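Side-chain contacts in nonribosomal peptide synthase (Streptomyces sp. MJ635-86F5, PDB 5JJP), which activates an aliphatic beta-amino acid by adenylation, probably with ATP, as a member of the ANL superfamily of adenylating enzymes: residues A[33-38]-A[237-242]; A[75-80]-A[105-110]; A[91-96]-A[227-232]; A[150-155]-A[161-166]. One frame throughout, in Å; residues are numbered along the deposited sequence.

The four contacts illustrate how a layered alpha/beta fold is knitted from helix packing, loop contacts and strand pairing. Helix 95-107 relates three of them: contact 2 uses its last turn, contact 3 the approach to its first turn, and contact 1 meets it where Leu35 CD1 lies 4.1 Å from Phe105 CE2. Contact 4 sits at the periphery, its centre about 28 Å from that of contact 1, yet it touches contact 2 through Leu79 CD2 and Thr162 OG1 (3.6 Å) and contact 3 through Phe155 CZ and Ser91 CB (3.7 Å). Segment 227-232 carries a Phe-Asp pair matching the A4 core motif, which in related adenylation domains contributes to the substrate pocket.

Contact 1: A[33-38]-A[237-242]; sequences DYLLAA and GIALTL
Leu35 and Leu242 mark the nearest approach of the two backbones, their CA atoms 5.8 Å apart where helix 31-37 meets helix 232-243. The side chain of Leu35 reaches across this gap as a two-pronged fork over Ala239: CD1 rests on Ala239 CB at 3.6 Å, while CD2 lies against the carbonyl oxygen of the same residue. Its CG stands anti to the carbonyl carbon (chi1 -62°), which carries both methyls to the alanine. Replacing it with an alanine takes away both methyls that touch Ala239 and would probably open a gap over it. The other part of the contact is polar: Leu35 O and Leu242 O, two acceptors only 3.3 Å apart, are reconciled by a water that donates to each at 2.6 Å. Leu242 CB lies 3.7 Å from Leu35 O, beside the bridge. Around the pair, Tyr62 OH of helix 62-77 gives Leu242 O a further partner, helix 95-107 supplies Phe105 to Leu35 and Val98 to Leu242, and His208 of helix 201-212 touches Ala239.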
loop_
_atom_site.group_PDB
_atom_site.type_symbol
_atom_site.label_atom_id
_atom_site.label_comp_id
_atom_site.label_asym_id
_atom_site.label_seq_id
_atom_site.Cartn_x
_atom_site.Cartn_y
_atom_site.Cartn_z
ATOM N N ASP A 33 3.981 4.582 14.398
ATOM C CA ASP A 33 5.097 4.071 15.183
ATOM C C ASP A 33 5.761 2.951 14.430
ATOM O O ASP A 33 6.994 2.947 14.263
ATOM C CB ASP A 33 4.652 3.608 16.564
ATOM C CG ASP A 33 3.907 4.708 17.334
ATOM O OD1 ASP A 33 4.254 5.897 17.228
ATOM O OD2 ASP A 33 2.961 4.367 18.066
ATOM N N TYR A 34 4.955 1.997 13.961
ATOM C CA TYR A 34 5.512 0.806 13.332
ATOM C C TYR A 34 6.355 1.193 12.120
ATOM O O TYR A 34 7.445 0.666 11.940
ATOM C CB TYR A 34 4.452 -0.277 12.990
ATOM C CG TYR A 34 5.132 -1.532 12.497
ATOM C CD1 TYR A 34 5.683 -2.431 13.391
ATOM C CD2 TYR A 34 5.287 -1.791 11.133
ATOM C CE1 TYR A 34 6.328 -3.576 12.944
ATOM C CE2 TYR A 34 5.913 -2.946 10.660
ATOM C CZ TYR A 34 6.452 -3.828 11.572
ATOM O OH TYR A 34 7.090 -4.964 11.156
ATOM N N LEU A 35 5.852 2.080 11.279
ATOM C CA LEU A 35 6.544 2.349 10.025
ATOM C C LEU A 35 7.899 3.027 10.255
ATOM O O LEU A 35 8.748 2.948 9.405
ATOM C CB LEU A 35 5.706 3.194 9.085
ATOM C CG LEU A 35 4.373 2.576 8.611
ATOM C CD1 LEU A 35 3.780 3.426 7.504
ATOM C CD2 LEU A 35 4.525 1.151 8.134
ATOM N N LEU A 36 8.076 3.684 11.406
ATOM C CA LEU A 36 9.258 4.481 11.668
ATOM C C LEU A 36 10.198 3.856 12.675
ATOM O O LEU A 36 11.255 4.395 12.885
ATOM C CB LEU A 36 8.863 5.898 12.148
ATOM C CG LEU A 36 8.306 6.693 10.980
ATOM C CD1 LEU A 36 7.620 7.889 11.504
ATOM C CD2 LEU A 36 9.396 7.137 10.045
ATOM N N ALA A 37 9.837 2.701 13.220
ATOM C CA ALA A 37 10.659 2.085 14.229
ATOM C C ALA A 37 12.066 1.713 13.741
ATOM O O ALA A 37 13.030 2.140 14.322
ATOM C CB ALA A 37 9.975 0.867 14.803
ATOM N N ALA A 38 12.175 1.014 12.625
ATOM C CA ALA A 38 13.487 0.631 12.099
ATOM C C ALA A 38 14.389 1.826 11.836
ATOM O O ALA A 38 15.610 1.750 12.027
ATOM C CB ALA A 38 13.365 -0.203 10.824
ATOM N N GLY A 237 3.818 0.339 -0.717
ATOM C CA GLY A 237 5.196 0.249 -1.126
ATOM C C GLY A 237 6.023 1.186 -0.321
ATOM O O GLY A 237 7.122 0.847 0.139
ATOM N N ILE A 238 5.485 2.364 -0.083
ATOM C CA ILE A 238 6.200 3.352 0.672
ATOM C C ILE A 238 6.276 2.888 2.085
ATOM O O ILE A 238 7.361 2.954 2.711
ATOM C CB ILE A 238 5.526 4.708 0.608
ATOM C CG1 ILE A 238 5.672 5.300 -0.800
ATOM C CG2 ILE A 238 6.127 5.671 1.623
ATOM C CD1 ILE A 238 4.943 6.620 -0.955
ATOM N N ALA A 239 5.153 2.384 2.588
ATOM C CA ALA A 239 5.065 1.929 4.008
ATOM C C ALA A 239 5.994 0.795 4.298
ATOM O O ALA A 239 6.678 0.793 5.292
ATOM C CB ALA A 239 3.651 1.532 4.394
ATOM N N LEU A 240 6.023 -0.168 3.402
ATOM C CA LEU A 240 6.853 -1.314 3.636
ATOM C C LEU A 240 8.344 -0.909 3.543
ATOM O O LEU A 240 9.159 -1.420 4.278
ATOM C CB LEU A 240 6.525 -2.405 2.643
ATOM C CG LEU A 240 7.456 -3.620 2.698
ATOM C CD1 LEU A 240 7.363 -4.353 4.027
ATOM C CD2 LEU A 240 7.189 -4.546 1.537
ATOM N N THR A 241 8.666 -0.018 2.607
ATOM C CA THR A 241 10.000 0.432 2.407
ATOM C C THR A 241 10.512 1.117 3.701
ATOM O O THR A 241 11.606 0.833 4.157
ATOM C CB THR A 241 10.079 1.401 1.225
ATOM O OG1 THR A 241 9.756 0.722 0.002
ATOM C CG2 THR A 241 11.514 2.029 1.132
ATOM N N LEU A 242 9.708 2.023 4.257
ATOM C CA LEU A 242 10.046 2.713 5.467
ATOM C C LEU A 242 10.149 1.755 6.626
ATOM O O LEU A 242 11.103 1.830 7.424
ATOM C CB LEU A 242 9.008 3.803 5.796
ATOM C CG LEU A 242 8.948 5.002 4.868
ATOM C CD1 LEU A 242 7.788 5.872 5.214
ATOM C CD2 LEU A 242 10.229 5.811 4.995
HETATM O O HOH W 1 11.363 2.823 9.798
#

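Contact 2: A[75-80]-A[105-110]; sequences ELDALG and FSLGLP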
loop_
_atom_site.group_PDB
_atom_site.type_symbol
_atom_site.label_atom_id
_atom_site.label_comp_id
_atom_site.label_asym_id
_atom_site.label_seq_id
_atom_site.Cartn_x
_atom_site.Cartn_y
_atom_site.Cartn_z
ATOM N N GLU A 75 -0.549 20.956 13.989
ATOM C CA GLU A 75 -1.436 21.914 13.313
ATOM C C GLU A 75 -2.797 21.268 12.955
ATOM O O GLU A 75 -3.835 21.876 13.168
ATOM C CB GLU A 75 -0.757 22.487 12.085
ATOM C CG GLU A 75 0.369 23.450 12.405
ATOM C CD GLU A 75 1.250 23.751 11.182
ATOM O OE1 GLU A 75 1.216 24.937 10.715
ATOM O OE2 GLU A 75 1.976 22.811 10.678
ATOM N N LEU A 76 -2.792 20.014 12.493
ATOM C CA LEU A 76 -4.033 19.363 12.191
ATOM C C LEU A 76 -4.852 19.173 13.461
ATOM O O LEU A 76 -6.071 19.282 13.402
ATOM C CB LEU A 76 -3.838 18.028 11.485
ATOM C CG LEU A 76 -3.342 18.147 10.047
ATOM C CD1 LEU A 76 -2.903 16.798 9.530
ATOM C CD2 LEU A 76 -4.407 18.698 9.151
ATOM N N ASP A 77 -4.186 18.903 14.589
ATOM C CA ASP A 77 -4.901 18.627 15.821
ATOM C C ASP A 77 -5.601 19.884 16.338
ATOM O O ASP A 77 -6.580 19.771 17.098
ATOM C CB ASP A 77 -3.974 18.072 16.894
ATOM C CG ASP A 77 -4.721 17.424 18.061
ATOM O OD1 ASP A 77 -5.696 16.714 17.886
ATOM O OD2 ASP A 77 -4.294 17.599 19.194
ATOM N N ALA A 78 -5.138 21.064 15.918
ATOM C CA ALA A 78 -5.782 22.304 16.352
ATOM C C ALA A 78 -7.154 22.472 15.656
ATOM O O ALA A 78 -7.892 23.384 15.992
ATOM C CB ALA A 78 -4.897 23.509 16.081
ATOM N N LEU A 79 -7.455 21.643 14.658
ATOM C CA LEU A 79 -8.726 21.761 13.964
ATOM C C LEU A 79 -9.869 21.122 14.726
ATOM O O LEU A 79 -11.034 21.315 14.393
ATOM C CB LEU A 79 -8.634 21.175 12.560
ATOM C CG LEU A 79 -7.593 21.834 11.682
ATOM C CD1 LEU A 79 -7.568 21.143 10.348
ATOM C CD2 LEU A 79 -7.921 23.295 11.509
ATOM N N GLY A 80 -9.551 20.385 15.776
ATOM C CA GLY A 80 -10.588 19.858 16.656
ATOM C C GLY A 80 -11.287 18.630 16.129
ATOM O O GLY A 80 -12.335 18.275 16.670
ATOM N N PHE A 105 -2.300 9.200 10.629
ATOM C CA PHE A 105 -2.205 7.974 11.429
ATOM C C PHE A 105 -2.097 8.297 12.912
ATOM O O PHE A 105 -2.789 7.646 13.723
ATOM C CB PHE A 105 -0.973 7.142 11.102
ATOM C CG PHE A 105 -1.001 6.433 9.762
ATOM C CD1 PHE A 105 -2.182 6.006 9.176
ATOM C CD2 PHE A 105 0.205 6.118 9.137
ATOM C CE1 PHE A 105 -2.167 5.282 8.014
ATOM C CE2 PHE A 105 0.221 5.414 7.962
ATOM C CZ PHE A 105 -0.952 4.984 7.392
ATOM N N SER A 106 -1.214 9.233 13.268
ATOM C CA SER A 106 -0.923 9.561 14.677
ATOM C C SER A 106 -2.148 10.137 15.395
ATOM O O SER A 106 -2.324 9.912 16.605
ATOM C CB SER A 106 0.290 10.503 14.824
ATOM O OG SER A 106 -0.037 11.794 14.318
ATOM N N LEU A 107 -2.986 10.869 14.673
ATOM C CA LEU A 107 -4.193 11.529 15.208
ATOM C C LEU A 107 -5.408 10.614 15.122
ATOM O O LEU A 107 -6.434 10.931 15.642
ATOM C CB LEU A 107 -4.467 12.807 14.402
ATOM C CG LEU A 107 -3.392 13.922 14.552
ATOM C CD1 LEU A 107 -3.682 15.179 13.753
ATOM C CD2 LEU A 107 -3.200 14.275 16.026
ATOM N N GLY A 108 -5.276 9.462 14.493
ATOM C CA GLY A 108 -6.369 8.557 14.325
ATOM C C GLY A 108 -7.387 9.028 13.319
ATOM O O GLY A 108 -8.571 8.713 13.467
ATOM N N LEU A 109 -6.931 9.765 12.307
ATOM C CA LEU A 109 -7.809 10.290 11.288
ATOM C C LEU A 109 -7.653 9.447 10.038
ATOM O O LEU A 109 -6.693 9.629 9.291
ATOM C CB LEU A 109 -7.520 11.755 10.983
ATOM C CG LEU A 109 -7.589 12.691 12.187
ATOM C CD1 LEU A 109 -7.091 14.099 11.850
ATOM C CD2 LEU A 109 -9.031 12.757 12.747
ATOM N N PRO A 110 -8.584 8.531 9.805
ATOM C CA PRO A 110 -8.409 7.734 8.637
ATOM C C PRO A 110 -8.504 8.607 7.383
ATOM O O PRO A 110 -9.419 9.434 7.247
ATOM C CB PRO A 110 -9.598 6.755 8.684
ATOM C CG PRO A 110 -10.627 7.429 9.510
ATOM C CD PRO A 110 -9.826 8.174 10.530
#
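Leu107 spreads its two methyls over the C-terminal part of helix 62-77, and they meet very different surroundings. The tight part belongs to CD1, which sits 3.6 Å from Leu76 CB and 3.8 Å from Asp77 N, so that one methyl seals both the root of a buried leucine and a piece of helix backbone. With CG anti to its own carbonyl carbon (chi1 -66°), the leucine extends straight from helix 95-107 toward its neighbour. Leu76 also points toward Leu107, and Val160 of strand 159-162 packs on its side chain. The helix that carries Leu107 is the connection of a beta-alpha-beta crossover, running between the parallel strands 87-90 and 111-114. It stops one residue later in a Schellman motif: Gly108 adopts a positive phi, and its N bonds to Phe105 O at 3.2 Å, turning the chain toward strand 111-114. The loose side belongs to CD2, which lies obliquely against exposed Asp77, 4.0 Å from its CB and likewise 4.0 Å from Asp77 OD1. This is van der Waals contact; the polar partner of OD1 is Arg171, in a salt bridge. An alanine in place of Leu107 is likely to uncover Leu76 CB and the Asp77 amide and to remove the apolar surface beside the aspartate.

Contact 3: A[91-96]-A[227-232]; sequences SPATAD and SPFSFD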
loop_
_atom_site.group_PDB
_atom_site.type_symbol
_atom_site.label_atom_id
_atom_site.label_comp_id
_atom_site.label_asym_id
_atom_site.label_seq_id
_atom_site.Cartn_x
_atom_site.Cartn_y
_atom_site.Cartn_z
ATOM N N SER A 91 -2.818 14.431 -3.214
ATOM C CA SER A 91 -1.486 14.862 -3.550
ATOM C C SER A 91 -0.778 13.811 -4.358
ATOM O O SER A 91 -1.044 12.614 -4.211
ATOM C CB SER A 91 -0.685 15.175 -2.267
ATOM O OG SER A 91 0.712 15.349 -2.490
ATOM N N PRO A 92 0.116 14.251 -5.267
ATOM C CA PRO A 92 1.019 13.233 -5.741
ATOM C C PRO A 92 1.855 12.723 -4.560
ATOM O O PRO A 92 2.002 13.410 -3.572
ATOM C CB PRO A 92 1.863 13.956 -6.795
ATOM C CG PRO A 92 1.792 15.392 -6.411
ATOM C CD PRO A 92 0.464 15.586 -5.778
ATOM N N ALA A 93 2.380 11.509 -4.697
ATOM C CA ALA A 93 3.299 10.929 -3.711
ATOM C C ALA A 93 4.593 11.751 -3.588
ATOM O O ALA A 93 5.407 11.743 -4.475
ATOM C CB ALA A 93 3.634 9.501 -4.095
ATOM N N THR A 94 4.775 12.406 -2.448
ATOM C CA THR A 94 5.948 13.225 -2.160
ATOM C C THR A 94 6.292 13.058 -0.713
ATOM O O THR A 94 5.454 12.628 0.076
ATOM C CB THR A 94 5.637 14.726 -2.351
ATOM O OG1 THR A 94 4.593 15.126 -1.460
ATOM C CG2 THR A 94 5.214 14.994 -3.795
ATOM N N ALA A 95 7.498 13.464 -0.332
ATOM C CA ALA A 95 7.884 13.412 1.063
ATOM C C ALA A 95 6.856 14.101 1.973
ATOM O O ALA A 95 6.539 13.597 3.039
ATOM C CB ALA A 95 9.285 14.061 1.258
ATOM N N ASP A 96 6.386 15.279 1.589
ATOM C CA ASP A 96 5.371 15.979 2.393
ATOM C C ASP A 96 4.012 15.260 2.461
ATOM O O ASP A 96 3.345 15.281 3.521
ATOM C CB ASP A 96 5.174 17.401 1.883
ATOM C CG ASP A 96 6.299 18.354 2.334
ATOM O OD1 ASP A 96 6.956 18.033 3.367
ATOM O OD2 ASP A 96 6.506 19.420 1.694
ATOM N N SER A 227 3.557 3.456 -8.704
ATOM C CA SER A 227 2.111 3.560 -8.724
ATOM C C SER A 227 1.675 4.876 -8.052
ATOM O O SER A 227 2.309 5.350 -7.093
ATOM C CB SER A 227 1.457 2.280 -8.189
ATOM O OG SER A 227 1.238 2.418 -6.828
ATOM N N PRO A 228 0.652 5.533 -8.608
ATOM C CA PRO A 228 0.187 6.848 -8.100
ATOM C C PRO A 228 -0.408 6.761 -6.710
ATOM O O PRO A 228 -0.798 5.680 -6.270
ATOM C CB PRO A 228 -0.912 7.250 -9.076
ATOM C CG PRO A 228 -0.723 6.390 -10.287
ATOM C CD PRO A 228 -0.119 5.098 -9.786
ATOM N N PHE A 229 -0.458 7.904 -6.029
ATOM C CA PHE A 229 -0.857 7.977 -4.623
ATOM C C PHE A 229 -2.300 7.477 -4.354
ATOM O O PHE A 229 -2.595 6.976 -3.244
ATOM C CB PHE A 229 -0.693 9.404 -4.120
ATOM C CG PHE A 229 -0.877 9.562 -2.626
ATOM C CD1 PHE A 229 0.051 9.043 -1.740
ATOM C CD2 PHE A 229 -1.971 10.245 -2.103
ATOM C CE1 PHE A 229 -0.107 9.205 -0.364
ATOM C CE2 PHE A 229 -2.159 10.376 -0.738
ATOM C CZ PHE A 229 -1.224 9.876 0.139
ATOM N N SER A 230 -3.157 7.574 -5.350
ATOM C CA SER A 230 -4.528 7.100 -5.230
ATOM C C SER A 230 -4.570 5.578 -5.219
ATOM O O SER A 230 -5.641 5.001 -5.059
ATOM C CB SER A 230 -5.384 7.601 -6.419
ATOM O OG SER A 230 -4.753 7.302 -7.660
ATOM N N PHE A 231 -3.437 4.927 -5.481
ATOM C CA PHE A 231 -3.413 3.468 -5.504
ATOM C C PHE A 231 -2.909 2.912 -4.203
ATOM O O PHE A 231 -1.934 3.388 -3.617
ATOM C CB PHE A 231 -2.571 2.899 -6.661
ATOM C CG PHE A 231 -3.233 2.970 -8.013
ATOM C CD1 PHE A 231 -3.332 4.177 -8.692
ATOM C CD2 PHE A 231 -3.697 1.821 -8.646
ATOM C CE1 PHE A 231 -3.907 4.236 -9.958
ATOM C CE2 PHE A 231 -4.283 1.879 -9.925
ATOM C CZ PHE A 231 -4.392 3.090 -10.577
ATOM N N ASP A 232 -3.656 1.928 -3.733
ATOM C CA ASP A 232 -3.288 1.091 -2.585
ATOM C C ASP A 232 -1.787 0.682 -2.567
ATOM O O ASP A 232 -1.118 0.695 -1.543
ATOM C CB ASP A 232 -4.149 -0.170 -2.737
ATOM C CG ASP A 232 -4.115 -1.027 -1.546
ATOM O OD1 ASP A 232 -4.040 -0.470 -0.437
ATOM O OD2 ASP A 232 -4.155 -2.253 -1.715
HETATM O O HOH W 2 1.563 10.049 -7.020
#
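Phe229 CB presses against the carbonyl of Ser91, 3.2 Å from its O, and lies 3.8 Å from Ala93 N, so the side chain begins its course wedged beside the 91-93 backbone. With CG anti to the Phe229 N (chi1 -171°), the ring passes Ser91 O and runs on across the 91-93 backbone. CG stays 3.4 Å from Ser91 O, and on one flank CD2 holds nearly the same separation, 3.3 Å. The other flank is apolar and looser, with CD1 4.3 Å from Ala93 CB. The carbonyl meets the ring obliquely. Segment 91-96 follows strand 87-90 of one mixed sheet and segment 227-232 follows strand 222-225 of another, so the phenylalanine joins the two sheets of the layered alpha/beta fold. Its own loop holds a type I turn from Pro228 that ends at Phe231, the N-cap of helix 232-243; Phe231-Asp232 matches the Phe-Asp of the A4 core motif of adenylation domains. Farther out, Phe229 CZ has drawn 5.1 Å from Ser91 O, and the ring is packed by Ile115 and by Phe101 of helix 95-107. Beside its root a water accepts from both Ala93 N (2.9 Å) and Phe229 N (3.1 Å).

Contact 4: A[150-155]-A[161-166]; sequences LGMARF and TTEQLP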
loop_
_atom_site.group_PDB
_atom_site.type_symbol
_atom_site.label_atom_id
_atom_site.label_comp_id
_atom_site.label_asym_id
_atom_site.label_seq_id
_atom_site.Cartn_x
_atom_site.Cartn_y
_atom_site.Cartn_z
ATOM N N LEU A 150 -16.836 22.244 2.983
ATOM C CA LEU A 150 -16.126 21.076 3.498
ATOM C C LEU A 150 -14.823 21.668 4.021
ATOM O O LEU A 150 -14.324 22.522 3.373
ATOM C CB LEU A 150 -15.791 20.163 2.330
ATOM C CG LEU A 150 -14.926 18.910 2.347
ATOM C CD1 LEU A 150 -15.441 17.845 3.288
ATOM C CD2 LEU A 150 -14.823 18.392 0.953
ATOM N N GLY A 151 -14.347 21.289 5.204
ATOM C CA GLY A 151 -13.036 21.770 5.686
ATOM C C GLY A 151 -11.998 21.644 4.583
ATOM O O GLY A 151 -11.977 20.645 3.885
ATOM N N MET A 152 -11.202 22.681 4.385
ATOM C CA MET A 152 -10.142 22.619 3.388
ATOM C C MET A 152 -8.824 23.150 3.943
ATOM O O MET A 152 -8.785 24.178 4.643
ATOM C CB MET A 152 -10.473 23.224 2.028
ATOM C CG MET A 152 -9.480 22.746 0.956
ATOM S SD MET A 152 -7.974 23.772 0.808
ATOM C CE MET A 152 -8.699 25.220 0.012
ATOM N N ALA A 153 -7.750 22.443 3.633
ATOM C CA ALA A 153 -6.415 22.828 4.111
ATOM C C ALA A 153 -5.360 22.373 3.155
ATOM O O ALA A 153 -5.608 21.490 2.341
ATOM C CB ALA A 153 -6.152 22.223 5.482
ATOM N N ARG A 154 -4.201 23.003 3.242
ATOM C CA ARG A 154 -3.084 22.653 2.399
ATOM C C ARG A 154 -1.953 22.318 3.267
ATOM O O ARG A 154 -1.796 22.906 4.357
ATOM C CB ARG A 154 -2.670 23.802 1.523
ATOM C CG ARG A 154 -3.667 24.133 0.450
ATOM C CD ARG A 154 -3.550 25.578 -0.003
ATOM N NE ARG A 154 -4.655 25.880 -0.925
ATOM C CZ ARG A 154 -4.676 25.472 -2.177
ATOM N NH1 ARG A 154 -3.679 24.728 -2.649
ATOM N NH2 ARG A 154 -5.708 25.760 -2.938
ATOM N N PHE A 155 -1.109 21.411 2.786
ATOM C CA PHE A 155 0.151 21.131 3.488
ATOM C C PHE A 155 1.299 21.373 2.536
ATOM O O PHE A 155 1.186 21.121 1.343
ATOM C CB PHE A 155 0.165 19.698 4.038
ATOM C CG PHE A 155 0.115 18.657 2.988
ATOM C CD1 PHE A 155 -1.071 18.184 2.530
ATOM C CD2 PHE A 155 1.281 18.150 2.457
ATOM C CE1 PHE A 155 -1.124 17.233 1.521
ATOM C CE2 PHE A 155 1.236 17.228 1.408
ATOM C CZ PHE A 155 0.026 16.770 0.943
ATOM N N THR A 161 -1.728 25.113 6.339
ATOM C CA THR A 161 -2.547 26.304 6.395
ATOM C C THR A 161 -3.983 25.945 6.001
ATOM O O THR A 161 -4.198 25.174 5.077
ATOM C CB THR A 161 -1.999 27.393 5.454
ATOM O OG1 THR A 161 -1.830 26.853 4.146
ATOM C CG2 THR A 161 -0.642 27.837 5.949
ATOM N N THR A 162 -4.945 26.463 6.754
ATOM C CA THR A 162 -6.330 26.057 6.614
ATOM C C THR A 162 -7.128 27.155 5.953
ATOM O O THR A 162 -7.290 28.204 6.520
ATOM C CB THR A 162 -6.947 25.751 7.993
ATOM O OG1 THR A 162 -6.284 24.636 8.619
ATOM C CG2 THR A 162 -8.431 25.391 7.849
ATOM N N GLU A 163 -7.668 26.889 4.772
ATOM C CA GLU A 163 -8.434 27.883 4.001
ATOM C C GLU A 163 -9.885 27.936 4.491
ATOM O O GLU A 163 -10.513 28.986 4.438
ATOM C CB GLU A 163 -8.381 27.635 2.478
ATOM C CG GLU A 163 -6.987 27.358 1.922
ATOM C CD GLU A 163 -6.032 28.564 1.950
ATOM O OE1 GLU A 163 -6.496 29.703 2.119
ATOM O OE2 GLU A 163 -4.800 28.353 1.801
ATOM N N GLN A 164 -10.403 26.816 4.981
ATOM C CA GLN A 164 -11.768 26.728 5.501
ATOM C C GLN A 164 -11.825 25.740 6.657
ATOM O O GLN A 164 -11.525 24.584 6.477
ATOM C CB GLN A 164 -12.703 26.309 4.406
ATOM C CG GLN A 164 -13.933 25.646 5.000
ATOM C CD GLN A 164 -15.064 26.592 5.395
ATOM O OE1 GLN A 164 -15.808 27.121 4.555
ATOM N NE2 GLN A 164 -15.206 26.811 6.723
ATOM N N LEU A 165 -12.144 26.220 7.852
ATOM C CA LEU A 165 -12.202 25.379 9.020
ATOM C C LEU A 165 -13.308 24.374 8.901
ATOM O O LEU A 165 -14.404 24.680 8.364
ATOM C CB LEU A 165 -12.477 26.186 10.269
ATOM C CG LEU A 165 -11.391 27.180 10.701
ATOM C CD1 LEU A 165 -11.937 28.025 11.852
ATOM C CD2 LEU A 165 -10.109 26.482 11.151
ATOM N N PRO A 166 -13.053 23.155 9.400
ATOM C CA PRO A 166 -14.126 22.184 9.459
ATOM C C PRO A 166 -15.154 22.630 10.477
ATOM O O PRO A 166 -14.881 23.496 11.309
ATOM C CB PRO A 166 -13.454 20.909 9.963
ATOM C CG PRO A 166 -12.202 21.373 10.594
ATOM C CD PRO A 166 -11.772 22.614 9.865
#
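Met152 and Gln164 exchange backbone bonds across an antiparallel pair, Met152 N to Gln164 O at 2.8 Å and Gln164 N to Met152 O at 3.1 Å. A second donor to Met152 O, Glu163 N, makes a weak, bent bond (129°). At the other end Arg154 N gives a nearly straight bond of 170° to Thr161 O at 2.8 Å, and Thr161 N returns one to Arg154 O. Between these lies Ala153 with Thr162, a non-hydrogen-bonded pair whose CA atoms stand 4.1 Å apart. Among the side chains, Gln164 NE2 donates to Leu165 O, the next residue, at 2.8 Å.

Van der Waals contact centres on the aliphatic part of Glu163. Met152 runs side by side with it, its chain bent at chi2 and chi3 so that the terminal methyl curls back, bringing CE to 3.3 Å from Glu163 CG, a close approach. Two carbon-to-oxygen contacts lie apart from this: Thr162 CG2 packs on Met152 O, and Gln164 CG on Leu150 O.

Charge plays a lesser part. The Glu163 carboxylate reaches Arg154 with OE2 3.7 Å from NE, a long salt bridge at the guanidinium edge, the two planes turned 71° apart. The main polar partner of the guanidinium is Gly141 O, to which NH1 bonds.

Strands 151-156 and 159-162 form a hairpin, 159-162 being outermost in its sheet, while 151-156 continues the sheet by pairing with 134-138. Where Glu163 and Gln164 together face Met152, the register slips by one residue: a classic beta bulge.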